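Local coordinates for B12-binding domain-containing protein (Kitasatospora setae, PDB 6WTE) that binds cobalamin and a [4Fe-4S] cluster and, as the radical SAM methylase TsrM, probably transfers methyl groups from S-adenosylmethionine by a non-radical route, at residues Ser195-Arg199 with Asp254-Leu259; Glu35-Leu39 with Pro204-Asp208; Leu303-Val307 with Thr544-Ser549; Asn209-Tyr213 with Gln262-Asp266. All blocks are in the same frame, centred on the assembly; numbering follows the deposited sequence.

Contact 1. Residues Ser195-Arg199 with Asp254-Leu259; sequences SVYRR and DEMESL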
loop_
_atom_site.group_PDB
_atom_site.type_symbol
_atom_site.label_atom_id
_atom_site.label_comp_id
_atom_site.label_asym_id
_atom_site.label_seq_id
_atom_site.Cartn_x
_atom_site.Cartn_y
_atom_site.Cartn_z
ATOM N N SER A 195 0.514 13.516 -17.624
ATOM C CA SER A 195 1.917 13.307 -17.950
ATOM C C SER A 195 2.275 11.829 -17.993
ATOM O O SER A 195 1.660 10.991 -17.328
ATOM C CB SER A 195 2.826 13.997 -16.932
ATOM O OG SER A 195 2.423 15.332 -16.696
ATOM N N VAL A 196 3.296 11.524 -18.787
ATOM C CA VAL A 196 4.019 10.265 -18.662
ATOM C C VAL A 196 5.000 10.424 -17.509
ATOM O O VAL A 196 5.814 11.351 -17.502
ATOM C CB VAL A 196 4.748 9.913 -19.966
ATOM C CG1 VAL A 196 5.626 8.688 -19.770
ATOM C CG2 VAL A 196 3.753 9.706 -21.100
ATOM N N TYR A 197 4.920 9.537 -16.525
ATOM C CA TYR A 197 5.850 9.602 -15.404
ATOM C C TYR A 197 7.191 9.043 -15.864
ATOM O O TYR A 197 7.259 7.915 -16.361
ATOM C CB TYR A 197 5.309 8.835 -14.199
ATOM C CG TYR A 197 3.898 9.223 -13.778
ATOM C CD1 TYR A 197 3.405 10.515 -13.971
ATOM C CD2 TYR A 197 3.054 8.284 -13.201
ATOM C CE1 TYR A 197 2.108 10.851 -13.596
ATOM C CE2 TYR A 197 1.774 8.615 -12.814
ATOM C CZ TYR A 197 1.300 9.892 -13.019
ATOM O OH TYR A 197 0.008 10.197 -12.632
ATOM N N ARG A 198 8.248 9.844 -15.754
ATOM C CA ARG A 198 9.545 9.429 -16.271
ATOM C C ARG A 198 10.177 8.424 -15.314
ATOM O O ARG A 198 10.312 8.688 -14.114
ATOM C CB ARG A 198 10.442 10.644 -16.507
ATOM C CG ARG A 198 9.959 11.486 -17.692
ATOM C CD ARG A 198 10.901 12.622 -18.056
ATOM N NE ARG A 198 10.888 13.689 -17.061
ATOM C CZ ARG A 198 10.052 14.724 -17.075
ATOM N NH1 ARG A 198 9.149 14.846 -18.040
ATOM N NH2 ARG A 198 10.124 15.643 -16.119
ATOM N N ARG A 199 10.522 7.254 -15.844
ATOM C CA ARG A 199 11.088 6.158 -15.066
ATOM C C ARG A 199 12.503 5.935 -15.571
ATOM O O ARG A 199 12.696 5.442 -16.686
ATOM C CB ARG A 199 10.251 4.886 -15.201
ATOM C CG ARG A 199 8.744 5.124 -15.172
ATOM C CD ARG A 199 8.272 5.710 -13.825
ATOM N NE ARG A 199 8.443 4.774 -12.716
ATOM C CZ ARG A 199 7.675 3.706 -12.516
ATOM N NH1 ARG A 199 6.684 3.435 -13.360
ATOM N NH2 ARG A 199 7.899 2.905 -11.479
ATOM N N ASP A 254 2.631 4.585 -22.802
ATOM C CA ASP A 254 3.967 5.139 -23.047
ATOM C C ASP A 254 4.923 4.795 -21.909
ATOM O O ASP A 254 6.078 4.410 -22.143
ATOM C CB ASP A 254 3.908 6.666 -23.195
ATOM C CG ASP A 254 3.497 7.126 -24.583
ATOM O OD1 ASP A 254 3.259 6.286 -25.478
ATOM O OD2 ASP A 254 3.435 8.361 -24.778
ATOM N N GLU A 255 4.458 4.947 -20.667
ATOM C CA GLU A 255 5.291 4.645 -19.507
ATOM C C GLU A 255 5.633 3.163 -19.429
ATOM O O GLU A 255 6.786 2.799 -19.160
ATOM C CB GLU A 255 4.577 5.092 -18.236
ATOM C CG GLU A 255 5.376 4.891 -16.967
ATOM C CD GLU A 255 4.703 5.545 -15.776
ATOM O OE1 GLU A 255 3.856 6.433 -16.003
ATOM O OE2 GLU A 255 5.016 5.175 -14.628
ATOM N N MET A 256 4.638 2.293 -19.640
ATOM C CA MET A 256 4.899 0.858 -19.658
ATOM C C MET A 256 5.884 0.498 -20.756
ATOM O O MET A 256 6.756 -0.354 -20.560
ATOM C CB MET A 256 3.596 0.084 -19.851
ATOM C CG MET A 256 2.598 0.314 -18.741
ATOM S SD MET A 256 1.021 -0.490 -19.065
ATOM C CE MET A 256 1.463 -2.209 -18.803
ATOM N N GLU A 257 5.755 1.139 -21.920
ATOM C CA GLU A 257 6.677 0.874 -23.015
ATOM C C GLU A 257 8.089 1.304 -22.645
ATOM O O GLU A 257 9.058 0.605 -22.959
ATOM C CB GLU A 257 6.202 1.590 -24.282
ATOM C CG GLU A 257 6.896 1.144 -25.555
ATOM C CD GLU A 257 6.320 1.810 -26.786
ATOM O OE1 GLU A 257 5.078 1.833 -26.930
ATOM O OE2 GLU A 257 7.110 2.307 -27.614
ATOM N N SER A 258 8.217 2.444 -21.954
ATOM C CA SER A 258 9.528 2.915 -21.515
ATOM C C SER A 258 10.162 1.943 -20.530
ATOM O O SER A 258 11.361 1.654 -20.616
ATOM C CB SER A 258 9.407 4.301 -20.882
ATOM O OG SER A 258 10.681 4.772 -20.468
ATOM N N LEU A 259 9.371 1.426 -19.587
ATOM C CA LEU A 259 9.869 0.393 -18.685
ATOM C C LEU A 259 10.343 -0.830 -19.465
ATOM O O LEU A 259 11.463 -1.317 -19.264
ATOM C CB LEU A 259 8.778 0.001 -17.691
ATOM C CG LEU A 259 8.417 1.060 -16.650
ATOM C CD1 LEU A 259 7.231 0.615 -15.799
ATOM C CD2 LEU A 259 9.637 1.353 -15.783
HETATM O O HOH W 1 9.442 6.810 -18.677
#

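Contact 2. Residues Glu35-Leu39 with Pro204-Asp208; sequences EVEVL and PRKVD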
loop_
_atom_site.group_PDB
_atom_site.type_symbol
_atom_site.label_atom_id
_atom_site.label_comp_id
_atom_site.label_asym_id
_atom_site.label_seq_id
_atom_site.Cartn_x
_atom_site.Cartn_y
_atom_site.Cartn_z
ATOM N N GLU A 35 14.480 21.863 -10.262
ATOM C CA GLU A 35 15.509 20.839 -10.272
ATOM C C GLU A 35 15.212 19.874 -9.131
ATOM O O GLU A 35 14.934 20.306 -8.009
ATOM C CB GLU A 35 16.896 21.462 -10.109
ATOM C CG GLU A 35 18.039 20.468 -10.149
ATOM C CD GLU A 35 19.384 21.122 -9.901
ATOM O OE1 GLU A 35 19.402 22.304 -9.497
ATOM O OE2 GLU A 35 20.420 20.454 -10.103
ATOM N N VAL A 36 15.241 18.575 -9.420
ATOM C CA VAL A 36 14.882 17.557 -8.443
ATOM C C VAL A 36 16.045 16.596 -8.272
ATOM O O VAL A 36 16.589 16.088 -9.260
ATOM C CB VAL A 36 13.618 16.782 -8.853
ATOM C CG1 VAL A 36 13.236 15.822 -7.751
ATOM C CG2 VAL A 36 12.489 17.743 -9.161
ATOM N N GLU A 37 16.405 16.325 -7.025
ATOM C CA GLU A 37 17.350 15.271 -6.693
ATOM C C GLU A 37 16.705 14.309 -5.706
ATOM O O GLU A 37 15.985 14.730 -4.793
ATOM C CB GLU A 37 18.643 15.860 -6.128
ATOM C CG GLU A 37 19.384 16.672 -7.175
ATOM C CD GLU A 37 20.714 17.212 -6.695
ATOM O OE1 GLU A 37 20.848 17.528 -5.497
ATOM O OE2 GLU A 37 21.625 17.319 -7.530
ATOM N N VAL A 38 16.943 13.016 -5.915
ATOM C CA VAL A 38 16.400 11.946 -5.087
ATOM C C VAL A 38 17.536 11.343 -4.281
ATOM O O VAL A 38 18.603 11.036 -4.824
ATOM C CB VAL A 38 15.711 10.859 -5.933
ATOM C CG1 VAL A 38 15.258 9.691 -5.045
ATOM C CG2 VAL A 38 14.536 11.447 -6.699
ATOM N N LEU A 39 17.307 11.166 -2.994
ATOM C CA LEU A 39 18.247 10.478 -2.123
ATOM C C LEU A 39 17.539 9.217 -1.650
ATOM O O LEU A 39 16.611 9.287 -0.838
ATOM C CB LEU A 39 18.667 11.387 -0.969
ATOM C CG LEU A 39 20.057 11.238 -0.379
ATOM C CD1 LEU A 39 21.108 11.338 -1.479
ATOM C CD2 LEU A 39 20.254 12.340 0.656
ATOM N N PRO A 204 22.199 9.131 -11.504
ATOM C CA PRO A 204 22.423 9.554 -10.117
ATOM C C PRO A 204 21.331 10.498 -9.639
ATOM O O PRO A 204 20.820 11.329 -10.397
ATOM C CB PRO A 204 23.786 10.253 -10.174
ATOM C CG PRO A 204 24.457 9.657 -11.388
ATOM C CD PRO A 204 23.361 9.401 -12.371
ATOM N N ARG A 205 20.955 10.338 -8.370
ATOM C CA ARG A 205 19.982 11.205 -7.702
ATOM C C ARG A 205 18.624 11.201 -8.400
ATOM O O ARG A 205 17.881 12.186 -8.354
ATOM C CB ARG A 205 20.521 12.630 -7.558
ATOM C CG ARG A 205 21.923 12.642 -6.968
ATOM C CD ARG A 205 22.210 13.901 -6.192
ATOM N NE ARG A 205 23.320 13.706 -5.260
ATOM C CZ ARG A 205 24.192 14.651 -4.919
ATOM N NH1 ARG A 205 24.106 15.868 -5.443
ATOM N NH2 ARG A 205 25.164 14.371 -4.059
ATOM N N LYS A 206 18.295 10.084 -9.039
ATOM C CA LYS A 206 16.950 9.769 -9.486
ATOM C C LYS A 206 16.669 8.330 -9.075
ATOM O O LYS A 206 17.597 7.539 -8.878
ATOM C CB LYS A 206 16.786 9.925 -11.007
ATOM C CG LYS A 206 17.056 11.317 -11.547
ATOM C CD LYS A 206 16.002 12.293 -11.053
ATOM C CE LYS A 206 16.261 13.686 -11.581
ATOM N NZ LYS A 206 17.537 14.236 -11.063
ATOM N N VAL A 207 15.384 7.995 -8.916
ATOM C CA VAL A 207 15.030 6.616 -8.593
ATOM C C VAL A 207 15.619 5.694 -9.654
ATOM O O VAL A 207 15.444 5.917 -10.860
ATOM C CB VAL A 207 13.505 6.445 -8.482
ATOM C CG1 VAL A 207 13.157 4.988 -8.276
ATOM C CG2 VAL A 207 12.943 7.269 -7.320
ATOM N N ASP A 208 16.343 4.670 -9.207
ATOM C CA ASP A 208 17.037 3.728 -10.096
ATOM C C ASP A 208 16.142 2.509 -10.299
ATOM O O ASP A 208 16.229 1.521 -9.568
ATOM C CB ASP A 208 18.387 3.334 -9.515
ATOM C CG ASP A 208 19.274 2.622 -10.529
ATOM O OD1 ASP A 208 18.742 2.095 -11.533
ATOM O OD2 ASP A 208 20.502 2.589 -10.315
#

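Contact 3. Residues Leu303-Val307 with Thr544-Ser549; sequences LRLWV and TGAFWS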
loop_
_atom_site.group_PDB
_atom_site.type_symbol
_atom_site.label_atom_id
_atom_site.label_comp_id
_atom_site.label_asym_id
_atom_site.label_seq_id
_atom_site.Cartn_x
_atom_site.Cartn_y
_atom_site.Cartn_z
ATOM N N LEU A 303 6.034 -7.921 -22.510
ATOM C CA LEU A 303 5.427 -7.513 -21.246
ATOM C C LEU A 303 4.892 -8.713 -20.474
ATOM O O LEU A 303 4.310 -9.635 -21.047
ATOM C CB LEU A 303 4.293 -6.521 -21.507
ATOM C CG LEU A 303 3.410 -6.148 -20.312
ATOM C CD1 LEU A 303 4.202 -5.327 -19.298
ATOM C CD2 LEU A 303 2.165 -5.396 -20.774
ATOM N N ARG A 304 5.114 -8.706 -19.166
ATOM C CA ARG A 304 4.546 -9.703 -18.265
ATOM C C ARG A 304 3.810 -8.920 -17.185
ATOM O O ARG A 304 4.440 -8.384 -16.270
ATOM C CB ARG A 304 5.630 -10.613 -17.697
ATOM C CG ARG A 304 6.382 -11.378 -18.788
ATOM C CD ARG A 304 7.355 -12.402 -18.226
ATOM N NE ARG A 304 8.533 -11.798 -17.602
ATOM C CZ ARG A 304 9.702 -11.606 -18.211
ATOM N NH1 ARG A 304 9.868 -11.959 -19.477
ATOM N NH2 ARG A 304 10.711 -11.055 -17.548
ATOM N N LEU A 305 2.487 -8.835 -17.306
ATOM C CA LEU A 305 1.676 -7.944 -16.484
ATOM C C LEU A 305 1.107 -8.698 -15.293
ATOM O O LEU A 305 0.566 -9.800 -15.444
ATOM C CB LEU A 305 0.538 -7.335 -17.306
ATOM C CG LEU A 305 -0.304 -6.257 -16.626
ATOM C CD1 LEU A 305 0.558 -5.055 -16.279
ATOM C CD2 LEU A 305 -1.441 -5.857 -17.554
ATOM N N TRP A 306 1.199 -8.086 -14.117
ATOM C CA TRP A 306 0.690 -8.665 -12.881
ATOM C C TRP A 306 -0.306 -7.679 -12.296
ATOM O O TRP A 306 0.038 -6.518 -12.063
ATOM C CB TRP A 306 1.834 -8.955 -11.907
ATOM C CG TRP A 306 2.882 -9.851 -12.518
ATOM C CD1 TRP A 306 3.952 -9.465 -13.278
ATOM C CD2 TRP A 306 2.940 -11.278 -12.439
ATOM N NE1 TRP A 306 4.672 -10.569 -13.675
ATOM C CE2 TRP A 306 4.066 -11.694 -13.176
ATOM C CE3 TRP A 306 2.140 -12.248 -11.825
ATOM C CZ2 TRP A 306 4.422 -13.036 -13.300
ATOM C CZ3 TRP A 306 2.497 -13.581 -11.954
ATOM C CH2 TRP A 306 3.628 -13.961 -12.683
ATOM N N VAL A 307 -1.542 -8.127 -12.088
ATOM C CA VAL A 307 -2.613 -7.217 -11.695
ATOM C C VAL A 307 -3.247 -7.692 -10.394
ATOM O O VAL A 307 -3.134 -8.854 -9.997
ATOM C CB VAL A 307 -3.687 -7.063 -12.800
ATOM C CG1 VAL A 307 -3.052 -6.579 -14.103
ATOM C CG2 VAL A 307 -4.452 -8.386 -13.034
ATOM N N THR A 544 12.015 -14.398 -12.786
ATOM C CA THR A 544 11.263 -13.181 -13.044
ATOM C C THR A 544 9.826 -13.345 -12.562
ATOM O O THR A 544 9.363 -14.449 -12.270
ATOM C CB THR A 544 11.297 -12.826 -14.537
ATOM O OG1 THR A 544 10.664 -13.866 -15.293
ATOM C CG2 THR A 544 12.743 -12.664 -15.020
ATOM N N GLY A 545 9.123 -12.220 -12.454
ATOM C CA GLY A 545 7.718 -12.247 -12.103
ATOM C C GLY A 545 7.473 -12.072 -10.621
ATOM O O GLY A 545 8.390 -11.986 -9.797
ATOM N N ALA A 546 6.187 -12.025 -10.278
ATOM C CA ALA A 546 5.797 -11.892 -8.883
ATOM C C ALA A 546 6.337 -13.062 -8.069
ATOM O O ALA A 546 6.419 -14.194 -8.549
ATOM C CB ALA A 546 4.271 -11.813 -8.757
ATOM N N PHE A 547 6.717 -12.763 -6.831
ATOM C CA PHE A 547 7.261 -13.794 -5.954
ATOM C C PHE A 547 6.322 -14.986 -5.843
ATOM O O PHE A 547 6.771 -16.138 -5.903
ATOM C CB PHE A 547 7.550 -13.212 -4.570
ATOM C CG PHE A 547 8.755 -12.316 -4.525
ATOM C CD1 PHE A 547 9.690 -12.330 -5.553
ATOM C CD2 PHE A 547 8.957 -11.464 -3.454
ATOM C CE1 PHE A 547 10.799 -11.506 -5.511
ATOM C CE2 PHE A 547 10.065 -10.639 -3.405
ATOM C CZ PHE A 547 10.986 -10.658 -4.434
ATOM N N TRP A 548 5.017 -14.739 -5.720
ATOM C CA TRP A 548 4.086 -15.842 -5.520
ATOM C C TRP A 548 3.965 -16.748 -6.739
ATOM O O TRP A 548 3.523 -17.895 -6.596
ATOM C CB TRP A 548 2.715 -15.308 -5.101
ATOM C CG TRP A 548 2.007 -14.416 -6.093
ATOM C CD1 TRP A 548 1.999 -13.052 -6.109
ATOM C CD2 TRP A 548 1.161 -14.834 -7.170
ATOM N NE1 TRP A 548 1.216 -12.592 -7.140
ATOM C CE2 TRP A 548 0.687 -13.668 -7.806
ATOM C CE3 TRP A 548 0.755 -16.084 -7.658
ATOM C CZ2 TRP A 548 -0.161 -13.712 -8.908
ATOM C CZ3 TRP A 548 -0.084 -16.127 -8.755
ATOM C CH2 TRP A 548 -0.536 -14.950 -9.367
ATOM N N SER A 549 4.376 -16.286 -7.924
ATOM C CA SER A 549 4.334 -17.152 -9.100
ATOM C C SER A 549 5.340 -18.291 -9.029
ATOM O O SER A 549 5.260 -19.219 -9.841
ATOM C CB SER A 549 4.577 -16.334 -10.374
ATOM O OG SER A 549 5.945 -15.981 -10.525
#

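Contact 4. Residues Asn209-Tyr213 with Gln262-Asp266; sequences NLEYY and QGILD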
loop_
_atom_site.group_PDB
_atom_site.type_symbol
_atom_site.label_atom_id
_atom_site.label_comp_id
_atom_site.label_asym_id
_atom_site.label_seq_id
_atom_site.Cartn_x
_atom_site.Cartn_y
_atom_site.Cartn_z
ATOM N N ASN A 209 15.300 2.566 -11.329
ATOM C CA ASN A 209 14.284 1.532 -11.491
ATOM C C ASN A 209 14.888 0.176 -11.830
ATOM O O ASN A 209 14.422 -0.851 -11.320
ATOM C CB ASN A 209 13.265 1.964 -12.541
ATOM C CG ASN A 209 12.271 2.970 -11.986
ATOM O OD1 ASN A 209 11.306 2.591 -11.329
ATOM N ND2 ASN A 209 12.513 4.255 -12.231
ATOM N N LEU A 210 15.929 0.140 -12.669
ATOM C CA LEU A 210 16.519 -1.148 -13.022
ATOM C C LEU A 210 17.176 -1.801 -11.814
ATOM O O LEU A 210 17.124 -3.026 -11.661
ATOM C CB LEU A 210 17.530 -0.982 -14.158
ATOM C CG LEU A 210 18.167 -2.290 -14.635
ATOM C CD1 LEU A 210 17.108 -3.225 -15.250
ATOM C CD2 LEU A 210 19.284 -2.004 -15.617
ATOM N N GLU A 211 17.785 -0.999 -10.936
ATOM C CA GLU A 211 18.378 -1.553 -9.721
ATOM C C GLU A 211 17.340 -2.304 -8.897
ATOM O O GLU A 211 17.586 -3.427 -8.443
ATOM C CB GLU A 211 19.013 -0.437 -8.888
ATOM C CG GLU A 211 19.742 -0.933 -7.644
ATOM C CD GLU A 211 20.949 -1.803 -7.966
ATOM O OE1 GLU A 211 21.503 -1.691 -9.082
ATOM O OE2 GLU A 211 21.349 -2.604 -7.095
ATOM N N TYR A 212 16.161 -1.707 -8.709
ATOM C CA TYR A 212 15.097 -2.404 -7.993
ATOM C C TYR A 212 14.655 -3.652 -8.743
ATOM O O TYR A 212 14.407 -4.697 -8.131
ATOM C CB TYR A 212 13.907 -1.475 -7.781
ATOM C CG TYR A 212 14.089 -0.534 -6.620
ATOM C CD1 TYR A 212 13.815 -0.949 -5.324
ATOM C CD2 TYR A 212 14.537 0.765 -6.819
ATOM C CE1 TYR A 212 13.974 -0.092 -4.253
ATOM C CE2 TYR A 212 14.703 1.632 -5.750
ATOM C CZ TYR A 212 14.417 1.193 -4.470
ATOM O OH TYR A 212 14.565 2.036 -3.395
ATOM N N TYR A 213 14.562 -3.562 -10.069
ATOM C CA TYR A 213 14.103 -4.706 -10.851
ATOM C C TYR A 213 15.067 -5.878 -10.726
ATOM O O TYR A 213 14.643 -7.029 -10.585
ATOM C CB TYR A 213 13.937 -4.295 -12.312
ATOM C CG TYR A 213 13.325 -5.354 -13.196
ATOM C CD1 TYR A 213 11.971 -5.646 -13.120
ATOM C CD2 TYR A 213 14.099 -6.049 -14.119
ATOM C CE1 TYR A 213 11.401 -6.601 -13.926
ATOM C CE2 TYR A 213 13.534 -7.013 -14.943
ATOM C CZ TYR A 213 12.185 -7.281 -14.838
ATOM O OH TYR A 213 11.618 -8.231 -15.643
ATOM N N GLN A 262 13.720 -0.689 -21.212
ATOM C CA GLN A 262 14.881 -0.851 -20.345
ATOM C C GLN A 262 15.060 -2.279 -19.850
ATOM O O GLN A 262 15.984 -2.528 -19.069
ATOM C CB GLN A 262 14.785 0.078 -19.129
ATOM C CG GLN A 262 14.475 1.522 -19.449
ATOM C CD GLN A 262 14.171 2.325 -18.198
ATOM O OE1 GLN A 262 14.918 2.276 -17.219
ATOM N NE2 GLN A 262 13.049 3.035 -18.208
ATOM N N GLY A 263 14.205 -3.214 -20.264
ATOM C CA GLY A 263 14.269 -4.575 -19.768
ATOM C C GLY A 263 13.397 -4.840 -18.560
ATOM O O GLY A 263 13.438 -5.949 -18.012
ATOM N N ILE A 264 12.628 -3.851 -18.120
ATOM C CA ILE A 264 11.731 -4.017 -16.964
ATOM C C ILE A 264 10.434 -4.579 -17.534
ATOM O O ILE A 264 9.470 -3.869 -17.826
ATOM C CB ILE A 264 11.543 -2.706 -16.195
ATOM C CG1 ILE A 264 12.899 -2.178 -15.700
ATOM C CG2 ILE A 264 10.560 -2.889 -15.039
ATOM C CD1 ILE A 264 12.821 -0.789 -15.052
ATOM N N LEU A 265 10.421 -5.901 -17.713
ATOM C CA LEU A 265 9.351 -6.585 -18.435
ATOM C C LEU A 265 8.199 -7.000 -17.531
ATOM O O LEU A 265 7.038 -6.944 -17.952
ATOM C CB LEU A 265 9.913 -7.808 -19.159
ATOM C CG LEU A 265 10.996 -7.524 -20.200
ATOM C CD1 LEU A 265 11.477 -8.840 -20.800
ATOM C CD2 LEU A 265 10.465 -6.593 -21.284
ATOM N N ASP A 266 8.491 -7.416 -16.302
ATOM C CA ASP A 266 7.448 -7.707 -15.323
ATOM C C ASP A 266 6.967 -6.407 -14.692
ATOM O O ASP A 266 7.739 -5.709 -14.026
ATOM C CB ASP A 266 7.973 -8.658 -14.248
ATOM C CG ASP A 266 8.284 -10.036 -14.790
ATOM O OD1 ASP A 266 7.340 -10.833 -14.962
ATOM O OD2 ASP A 266 9.471 -10.312 -15.066
#

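Contact 1. Residues Ser195-Arg199 with Asp254-Leu259
A buried salt bridge, flanked by apolar packing, joins an extended loop to one face of helix 249-261 in the radical SAM part of the chain. Glu255, its CA-to-CB bond directed at the loop, is the hub: OE2 lies 2.7 Å from NH1 of Arg199, near the guanidinium plane, while OE1 takes a weak hydrogen bond from the backbone N of Tyr197 at 3.3 Å. A carboxylate suits this place because each oxygen meets a different donor; Tyr20 and Arg247 add further partners, and Asp23 in helix 20-31 forms a second salt bridge with NE of Arg199. Since helix 20-31 belongs to the B12-binding domain and helix 249-261 to the radical SAM core, the 195-199 loop is sandwiched between the two domains, with the side chain of Tyr197 about 6 Å from the bound cobalamin. One helical turn on from Glu255, Leu259 starts sideways but brings its end to the loop. Leu259 CD2 packs against Arg199 CB at 3.6 Å and lies over one guanidinium face, and at the other end Val196 CG2 rests 3.7 Å from Asp254 CB. A water links the N of Arg199, 3.1 Å away, to Ser258 OG at 3.0 Å.

Contact 2. Residues Glu35-Leu39 with Pro204-Asp208
Strand 35-40 is an outermost strand of its sheet, so one of its backbone edges is not taken up by another strand of that sheet, and residues 204-208 bond to it. The N of Val38 donates to the O of Arg205 at 2.7 Å, with Arg205 CA only 3.2 Å from Val38 O in a CA-H...O contact. These two links join Val38 and Arg205 without sheet pairing, and the loop forms no regular strand. Arg205, with positive phi, turns the chain here. A second carbonyl on the same strand, Val36 O, is satisfied by a side chain: Lys206 starts away from the strand, but its long chain curls back to put NZ 2.8 Å from Val36 O, with a second, weak bond to Arg205 O at 3.4 Å. Charges add to this: Glu37 OE2 and Arg205 NH1 form a long salt bridge of 3.6 Å, while Tyr55 and Arg59 hold Glu37 OE1, and Glu58 pairs with Arg205. Val38 CG1 meets Val207 CG2 at 4.0 Å, an apolar contact between two buried branched side chains. In the Rossmann-like B12-binding domain, strand 4-9 pairs with the other edge of strand 35-40, while helices 20-31 and 48-58 pack around the contact.

Contact 3. Residues Leu303-Val307 with Thr544-Ser549
Trp306 lays one face of its indole over the backbone and methyl group of Ala546: CE2 is 3.6 Å from Ala546 N, and Ala546 CB stands 4.0 Å from the centroid of the six-membered ring, 21° off its normal, a CH-pi contact. A small side chain fits here because it lets the flat ring approach the loop closely. Gly545 goes further still, its CA 3.6 Å from Trp306 CZ2; a CB would clash with the indole, and the backbone angles of Gly545 would also press it against the preceding carbonyl. The Trp306 edge points to the face of Trp548 in an offset edge-to-face (T-shaped) pair, centroids 5.7 Å apart and planes at 86°. Ser549 CB approaches Trp306 CH2 at 3.4 Å, while its OG bonds back to Ala546 O at 2.7 Å, steadying the turn that begins the 3-10 segment. Toward the start of the loop, Arg304 NH2 lies 3.5 Å from Thr544 CB. The polar ends of Arg304 and Trp306 both go to Asp266 of the adjacent parallel strand, leaving the indole faces for packing. Strand 304-309 belongs to the parallel sheet of the radical SAM core, related to the TIM barrel, and through this aromatic packing a C-terminal loop lies against it, with the Trp548 side chain about 7 Å from the bound cobalamin.

Contact 4. Residues Asn209-Tyr213 with Gln262-Asp266
Gln262 opens the segment at the end of helix 249-261, where its O lies 4.0 Å from Leu210 CD1 of the short helix 209-214; its amide is engaged by Ser201 and the Arg199 backbone. Gly263 ends the helix in a Schellman motif, its positive phi easily taken by glycine, and its O approaches Tyr213 CE2 at 3.2 Å. Ile264, centre of an inverse gamma turn, makes most of the apolar contact: its CA sits over the Tyr213 ring, 3.9 Å from the centroid in a CH-pi contact, CG2 is 3.6 Å from Tyr213 CD1, and CD1 reaches Asn209 CB at 3.8 Å. Leu265 N gives a weak 3.3 Å hydrogen bond to Tyr213 OH. Asp266 then starts strand 266-269, its OD2 3.0 Å from Tyr213 OH and also salt-bridged to Arg304. Tyrosine suits this place because it is amphipathic: the ring can pack on isoleucine while the phenolic hydroxyl stays among polar partners, close to a carboxylate whose charge Arg304 offsets.

Contact 2 lies on the B12-binding domain's outer strand and contacts 1, 3 and 4 on the radical SAM core, yet one stretch of chain, a long loop and the short helix 209-214 after it, supplies 195-199, 204-208 and 209-213 to contacts 1, 2 and 4, the last two adjoining. Helix 249-261 and the turn after it serve contacts 1 and 4, whose centres are 12 Å apart; Arg199 O and Gln262 NE2, 2.9 Å apart, probably share a hydrogen bond. Contact 3, its centre also 12 Å from that of contact 4, joins it through parallel strands 266-269 and 304-309 and the Arg304-Asp266 salt bridge; the centres of contacts 2 and 3 are 27 Å apart. Loop and helix thus tie both cofactor-binding domains together.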